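Local atomic coordinates of ecto-NAD+ glycohydrolase (CD38 molecule) (PDB entry 3GC6), a protein that belongs to the ADP-ribosyl cyclase family of ectoenzymes and pairs a largely helical part with a part built on a four-stranded parallel sheet. Residues A75-W87 with Y97-L111. The protein carries 1 engineered substitution. Residues are numbered along the deposited sequence; the frame is centred on the assembly and turned at random. Where two conformers were deposited one is given.
With SO4 (sulfate ion), chain F.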
loop_
_atom_site.group_PDB
_atom_site.type_symbol
_atom_site.label_atom_id
_atom_site.label_comp_id
_atom_site.label_asym_id
_atom_site.label_seq_id
_atom_site.Cartn_x
_atom_site.Cartn_y
_atom_site.Cartn_z
ATOM N N ALA A 75 1.994 9.439 8.447
ATOM C CA ALA A 75 3.160 8.884 7.762
ATOM C C ALA A 75 4.448 9.562 8.284
ATOM O O ALA A 75 5.030 10.413 7.613
ATOM C CB ALA A 75 3.026 9.043 6.244
ATOM N N PRO A 76 4.882 9.209 9.505
ATOM C CA PRO A 76 6.048 9.898 10.064
ATOM C C PRO A 76 7.294 9.610 9.259
ATOM O O PRO A 76 7.428 8.501 8.737
ATOM C CB PRO A 76 6.211 9.283 11.460
ATOM C CG PRO A 76 4.905 8.642 11.757
ATOM C CD PRO A 76 4.267 8.253 10.453
ATOM N N PRO A 77 8.204 10.589 9.151
ATOM C CA PRO A 77 9.425 10.398 8.332
ATOM C C PRO A 77 10.524 9.662 9.109
ATOM O O PRO A 77 11.628 10.187 9.324
ATOM C CB PRO A 77 9.850 11.829 8.032
ATOM C CG PRO A 77 9.415 12.579 9.270
ATOM C CD PRO A 77 8.089 11.982 9.647
ATOM N N THR A 78 10.225 8.429 9.471
ATOM C CA THR A 78 11.078 7.595 10.316
ATOM C C THR A 78 11.830 6.631 9.395
ATOM O O THR A 78 11.195 6.012 8.535
ATOM C CB THR A 78 10.176 6.796 11.287
ATOM O OG1 THR A 78 9.384 7.710 12.059
ATOM C CG2 THR A 78 10.982 5.934 12.226
ATOM N N VAL A 79 13.137 6.495 9.585
ATOM C CA VAL A 79 13.959 5.628 8.747
ATOM C C VAL A 79 14.567 4.570 9.674
ATOM O O VAL A 79 14.951 4.888 10.817
ATOM C CB VAL A 79 15.075 6.493 8.094
ATOM C CG1 VAL A 79 16.142 5.640 7.421
ATOM C CG2 VAL A 79 14.440 7.492 7.109
ATOM N N PRO A 80 14.679 3.313 9.192
ATOM C CA PRO A 80 15.292 2.283 10.034
ATOM C C PRO A 80 16.681 2.653 10.533
ATOM O O PRO A 80 17.442 3.356 9.854
ATOM C CB PRO A 80 15.384 1.062 9.105
ATOM C CG PRO A 80 14.265 1.259 8.132
ATOM C CD PRO A 80 14.164 2.767 7.925
ATOM N N CYS A 81 17.024 2.154 11.715
ATOM C CA CYS A 81 18.330 2.418 12.292
ATOM C C CYS A 81 19.448 2.108 11.328
ATOM O O CYS A 81 19.462 1.052 10.708
ATOM C CB CYS A 81 18.494 1.571 13.549
ATOM S SG CYS A 81 17.294 2.001 14.815
ATOM N N GLY A 82 20.392 3.037 11.206
ATOM C CA GLY A 82 21.570 2.804 10.390
ATOM C C GLY A 82 21.387 3.096 8.905
ATOM O O GLY A 82 22.347 3.000 8.127
ATOM N N GLN A 83 20.177 3.459 8.494
ATOM C CA GLN A 83 19.921 3.662 7.053
ATOM C C GLN A 83 19.704 5.139 6.667
ATOM O O GLN A 83 19.381 5.432 5.505
ATOM C CB GLN A 83 18.695 2.842 6.609
ATOM C CG GLN A 83 18.973 1.342 6.725
ATOM C CD GLN A 83 17.723 0.499 6.453
ATOM O OE1 GLN A 83 16.833 0.917 5.720
ATOM N NE2 GLN A 83 17.636 -0.664 7.099
ATOM N N GLN A 84 19.875 6.060 7.621
ATOM C CA GLN A 84 19.464 7.434 7.377
ATOM C C GLN A 84 20.605 8.308 6.856
ATOM O O GLN A 84 21.737 8.257 7.396
ATOM C CB GLN A 84 18.936 8.040 8.687
ATOM C CG GLN A 84 18.187 9.353 8.544
ATOM C CD GLN A 84 17.278 9.597 9.743
ATOM O OE1 GLN A 84 16.922 8.664 10.474
ATOM N NE2 GLN A 84 16.906 10.847 9.946
ATOM N N VAL A 85 20.293 9.108 5.822
ATOM C CA VAL A 85 21.243 10.033 5.215
ATOM C C VAL A 85 20.735 11.472 5.305
ATOM O O VAL A 85 19.551 11.742 4.991
ATOM C CB VAL A 85 21.408 9.695 3.733
ATOM C CG1 VAL A 85 22.273 10.753 3.039
ATOM C CG2 VAL A 85 22.089 8.301 3.616
ATOM N N PHE A 86 21.613 12.381 5.735
ATOM C CA PHE A 86 21.374 13.826 5.717
ATOM C C PHE A 86 22.277 14.410 4.651
ATOM O O PHE A 86 23.269 13.783 4.243
ATOM C CB PHE A 86 21.773 14.435 7.062
ATOM C CG PHE A 86 20.912 13.987 8.190
ATOM C CD1 PHE A 86 19.840 14.788 8.622
ATOM C CD2 PHE A 86 21.146 12.757 8.814
ATOM C CE1 PHE A 86 19.015 14.347 9.697
ATOM C CE2 PHE A 86 20.337 12.316 9.860
ATOM C CZ PHE A 86 19.273 13.115 10.308
ATOM N N TRP A 87 21.925 15.590 4.159
ATOM C CA TRP A 87 22.747 16.192 3.115
ATOM C C TRP A 87 22.534 17.694 3.124
ATOM O O TRP A 87 21.513 18.188 3.606
ATOM C CB TRP A 87 22.406 15.583 1.736
ATOM C CG TRP A 87 20.961 15.848 1.313
ATOM C CD1 TRP A 87 19.844 15.089 1.610
ATOM C CD2 TRP A 87 20.495 16.948 0.545
ATOM N NE1 TRP A 87 18.699 15.665 1.052
ATOM C CE2 TRP A 87 19.086 16.818 0.405
ATOM C CE3 TRP A 87 21.136 18.049 -0.040
ATOM C CZ2 TRP A 87 18.324 17.737 -0.321
ATOM C CZ3 TRP A 87 20.372 18.980 -0.745
ATOM C CH2 TRP A 87 18.978 18.818 -0.864
ATOM N N TYR A 97 24.030 8.512 -3.945
ATOM C CA TYR A 97 24.606 7.666 -2.903
ATOM C C TYR A 97 23.517 6.857 -2.192
ATOM O O TYR A 97 23.654 5.649 -2.000
ATOM C CB TYR A 97 25.343 8.575 -1.918
ATOM C CG TYR A 97 25.768 7.969 -0.597
ATOM C CD1 TYR A 97 26.840 7.079 -0.524
ATOM C CD2 TYR A 97 25.161 8.366 0.583
ATOM C CE1 TYR A 97 27.276 6.571 0.706
ATOM C CE2 TYR A 97 25.589 7.864 1.809
ATOM C CZ TYR A 97 26.612 6.961 1.859
ATOM O OH TYR A 97 27.033 6.470 3.079
ATOM N N ALA A 98 22.430 7.517 -1.797
ATOM C CA ALA A 98 21.371 6.814 -1.093
ATOM C C ALA A 98 20.793 5.730 -1.955
ATOM O O ALA A 98 20.518 4.646 -1.448
ATOM C CB ALA A 98 20.290 7.769 -0.640
ATOM N N LYS A 99 20.630 6.011 -3.252
ATOM C CA LYS A 99 20.086 4.995 -4.191
ATOM C C LYS A 99 21.023 3.789 -4.295
ATOM O O LYS A 99 20.594 2.625 -4.166
ATOM C CB LYS A 99 19.816 5.634 -5.559
ATOM C CG LYS A 99 18.604 6.534 -5.492
ATOM C CD LYS A 99 18.137 7.085 -6.834
ATOM C CE LYS A 99 18.782 8.455 -7.094
ATOM N NZ LYS A 99 17.764 9.535 -7.306
ATOM N N ARG A 100 22.312 4.047 -4.500
ATOM C CA ARG A 100 23.261 2.958 -4.697
ATOM C C ARG A 100 23.394 2.113 -3.439
ATOM O O ARG A 100 23.589 0.882 -3.521
ATOM C CB ARG A 100 24.634 3.524 -5.082
ATOM C CG ARG A 100 24.656 4.265 -6.428
ATOM C CD ARG A 100 24.611 3.318 -7.653
ATOM N NE ARG A 100 23.336 2.614 -7.775
ATOM C CZ ARG A 100 22.215 3.154 -8.253
ATOM N NH1 ARG A 100 22.185 4.417 -8.665
ATOM N NH2 ARG A 100 21.105 2.426 -8.315
ATOM N N ARG A 101 23.260 2.750 -2.275
ATOM C CA ARG A 101 23.497 2.080 -0.995
ATOM C C ARG A 101 22.202 1.625 -0.301
ATOM O O ARG A 101 22.269 1.054 0.791
ATOM C CB ARG A 101 24.296 2.973 -0.029
ATOM C CG ARG A 101 25.632 3.471 -0.577
ATOM C CD ARG A 101 26.687 2.412 -0.499
ATOM N NE ARG A 101 28.003 2.863 -0.992
ATOM C CZ ARG A 101 29.061 3.061 -0.220
ATOM N NH1 ARG A 101 28.967 2.861 1.092
ATOM N NH2 ARG A 101 30.225 3.438 -0.758
ATOM N N ARG A 102 21.057 1.847 -0.942
ATOM C CA ARG A 102 19.734 1.524 -0.379
ATOM C C ARG A 102 19.586 2.158 1.011
ATOM O O ARG A 102 19.193 1.517 1.988
ATOM C CB ARG A 102 19.515 -0.003 -0.304
ATOM C CG ARG A 102 19.772 -0.785 -1.619
ATOM C CD ARG A 102 19.067 -0.251 -2.853
ATOM N NE ARG A 102 19.148 -1.199 -3.987
ATOM C CZ ARG A 102 20.085 -1.202 -4.941
ATOM N NH1 ARG A 102 21.060 -0.309 -4.939
ATOM N NH2 ARG A 102 20.052 -2.111 -5.914
ATOM N N LEU A 103 19.955 3.431 1.083
ATOM C CA LEU A 103 19.748 4.255 2.281
ATOM C C LEU A 103 18.602 5.243 2.009
ATOM O O LEU A 103 18.044 5.313 0.892
ATOM C CB LEU A 103 21.023 5.055 2.610
ATOM C CG LEU A 103 22.261 4.169 2.768
ATOM C CD1 LEU A 103 23.541 5.013 2.890
ATOM C CD2 LEU A 103 22.120 3.189 3.935
ATOM N N MET A 104 18.211 6.003 3.030
ATOM C CA MET A 104 17.097 6.929 2.831
ATOM C C MET A 104 17.419 8.363 3.263
ATOM O O MET A 104 17.780 8.596 4.434
ATOM C CB MET A 104 15.831 6.478 3.570
ATOM C CG MET A 104 15.373 5.100 3.181
ATOM S SD MET A 104 13.994 4.515 4.239
ATOM C CE MET A 104 12.892 5.678 3.663
ATOM N N THR A 105 17.311 9.303 2.319
ATOM C CA THR A 105 17.288 10.735 2.644
ATOM C C THR A 105 15.868 11.153 3.066
ATOM O O THR A 105 14.939 10.346 2.987
ATOM C CB THR A 105 17.678 11.633 1.441
ATOM O OG1 THR A 105 16.688 11.516 0.415
ATOM C CG2 THR A 105 19.052 11.211 0.866
ATOM N N LEU A 106 15.732 12.429 3.440
ATOM C CA LEU A 106 14.423 12.962 3.814
ATOM C C LEU A 106 13.463 12.793 2.642
ATOM O O LEU A 106 12.284 12.523 2.836
ATOM C CB LEU A 106 14.564 14.436 4.188
ATOM C CG LEU A 106 13.297 15.167 4.669
ATOM C CD1 LEU A 106 12.726 14.459 5.881
ATOM C CD2 LEU A 106 13.596 16.638 4.950
ATOM N N GLU A 107 13.978 12.967 1.426
ATOM C CA GLU A 107 13.139 12.877 0.232
ATOM C C GLU A 107 12.789 11.448 -0.145
ATOM O O GLU A 107 12.043 11.219 -1.101
ATOM C CB GLU A 107 13.816 13.620 -0.927
ATOM C CG GLU A 107 14.008 15.094 -0.693
ATOM C CD GLU A 107 15.126 15.429 0.304
ATOM O OE1 GLU A 107 16.064 14.626 0.469
ATOM O OE2 GLU A 107 15.110 16.510 0.901
ATOM N N ASP A 108 13.298 10.481 0.625
ATOM C CA ASP A 108 12.972 9.078 0.425
ATOM C C ASP A 108 11.953 8.566 1.458
ATOM O O ASP A 108 11.584 7.398 1.446
ATOM C CB ASP A 108 14.246 8.228 0.455
ATOM C CG ASP A 108 15.212 8.581 -0.664
ATOM O OD1 ASP A 108 14.758 8.577 -1.850
ATOM O OD2 ASP A 108 16.413 8.829 -0.385
ATOM N N THR A 109 11.543 9.430 2.404
ATOM C CA THR A 109 10.426 9.095 3.284
ATOM C C THR A 109 9.137 9.256 2.469
ATOM O O THR A 109 9.148 9.890 1.407
ATOM C CB THR A 109 10.368 10.058 4.505
ATOM O OG1 THR A 109 10.153 11.412 4.086
ATOM C CG2 THR A 109 11.682 9.959 5.310
ATOM N N LEU A 110 8.013 8.729 2.968
ATOM C CA LEU A 110 6.753 8.863 2.205
ATOM C C LEU A 110 6.434 10.337 1.931
ATOM O O LEU A 110 6.245 10.765 0.777
ATOM C CB LEU A 110 5.609 8.201 2.957
ATOM C CG LEU A 110 4.279 8.034 2.208
ATOM C CD1 LEU A 110 3.448 6.897 2.835
ATOM C CD2 LEU A 110 3.496 9.341 2.245
ATOM N N LEU A 111 6.416 11.129 3.005
ATOM C CA LEU A 111 6.014 12.525 2.844
ATOM C C LEU A 111 7.044 13.319 2.021
ATOM O O LEU A 111 6.672 14.228 1.257
ATOM C CB LEU A 111 5.743 13.188 4.219
ATOM C CG LEU A 111 4.512 12.624 4.937
ATOM C CD1 LEU A 111 4.348 13.307 6.298
ATOM C CD2 LEU A 111 3.213 12.829 4.068
HETATM S S SO4 F . 21.801 -1.331 -8.515
HETATM O O1 SO4 F . 21.938 -0.459 -7.344
HETATM O O2 SO4 F . 22.246 -2.681 -8.201
HETATM O O3 SO4 F . 20.395 -1.357 -8.913
HETATM O O4 SO4 F . 22.624 -0.780 -9.594
HETATM O O HOH W 1 6.944 10.219 5.690
HETATM O O HOH W 2 7.815 7.460 5.532
HETATM O O HOH W 3 16.831 2.350 3.414
HETATM O O HOH W 4 18.074 13.812 4.057
#
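Gln-83, Met-104 and Val-85 join the two backbones through a pair of hydrogen bonds. Met-104 N donates to Gln-83 O at 2.8 Å, nearly straight at 167°. Met-104 O accepts from Val-85 N at 2.9 Å, with the donor well out of the carbonyl plane. Water 4 carries the link one step further: it donates to Val-85 O (2.7 Å) and accepts from Leu-106 N. Water 3 donates to both Gln-83 OE1 and Arg-102 O. Further along the strand, Trp-87 NE1 is hydrogen-bonded to Glu-107 OE1 at 2.9 Å, though the detail is doubtful because OE1 is modelled too close to another atom. The carboxylate sits at the indole edge, its plane turned 62° from the ring. His-95 meets the Trp-87 ring edge to face.

The pairing is a single parallel bridge between Gln-84 and Met-104. It adds to strand 85-88, an outermost strand of the parallel sheet, which pairs on its other side with strand 164-170. In sequence, helix 91-101 connects the two partners; a Schellman motif at Arg-102 follows, and the chain returns to the strand.

The Val-85 side chain points toward 97-111. Its CG1, anti to the backbone N (chi1 173°), meets Thr-105 CG2. Its CG2 packs on Leu-103 CB at 3.6 Å and touches Tyr-97 CE2. Met-104 and Val-79 lie alongside each other and point opposite ways, with Met-104 SD 4.0 Å from Val-79 CG1. Pro-77 CB rests on Thr-109 CG2 at 3.8 Å. Thr-109 is the N-cap of helix 110-115, its OG1 bonded to Gly-112 N. Ala-75 CB lies against both methyls of Leu-110, and water 1 joins Ala-75 O to Leu-111 N.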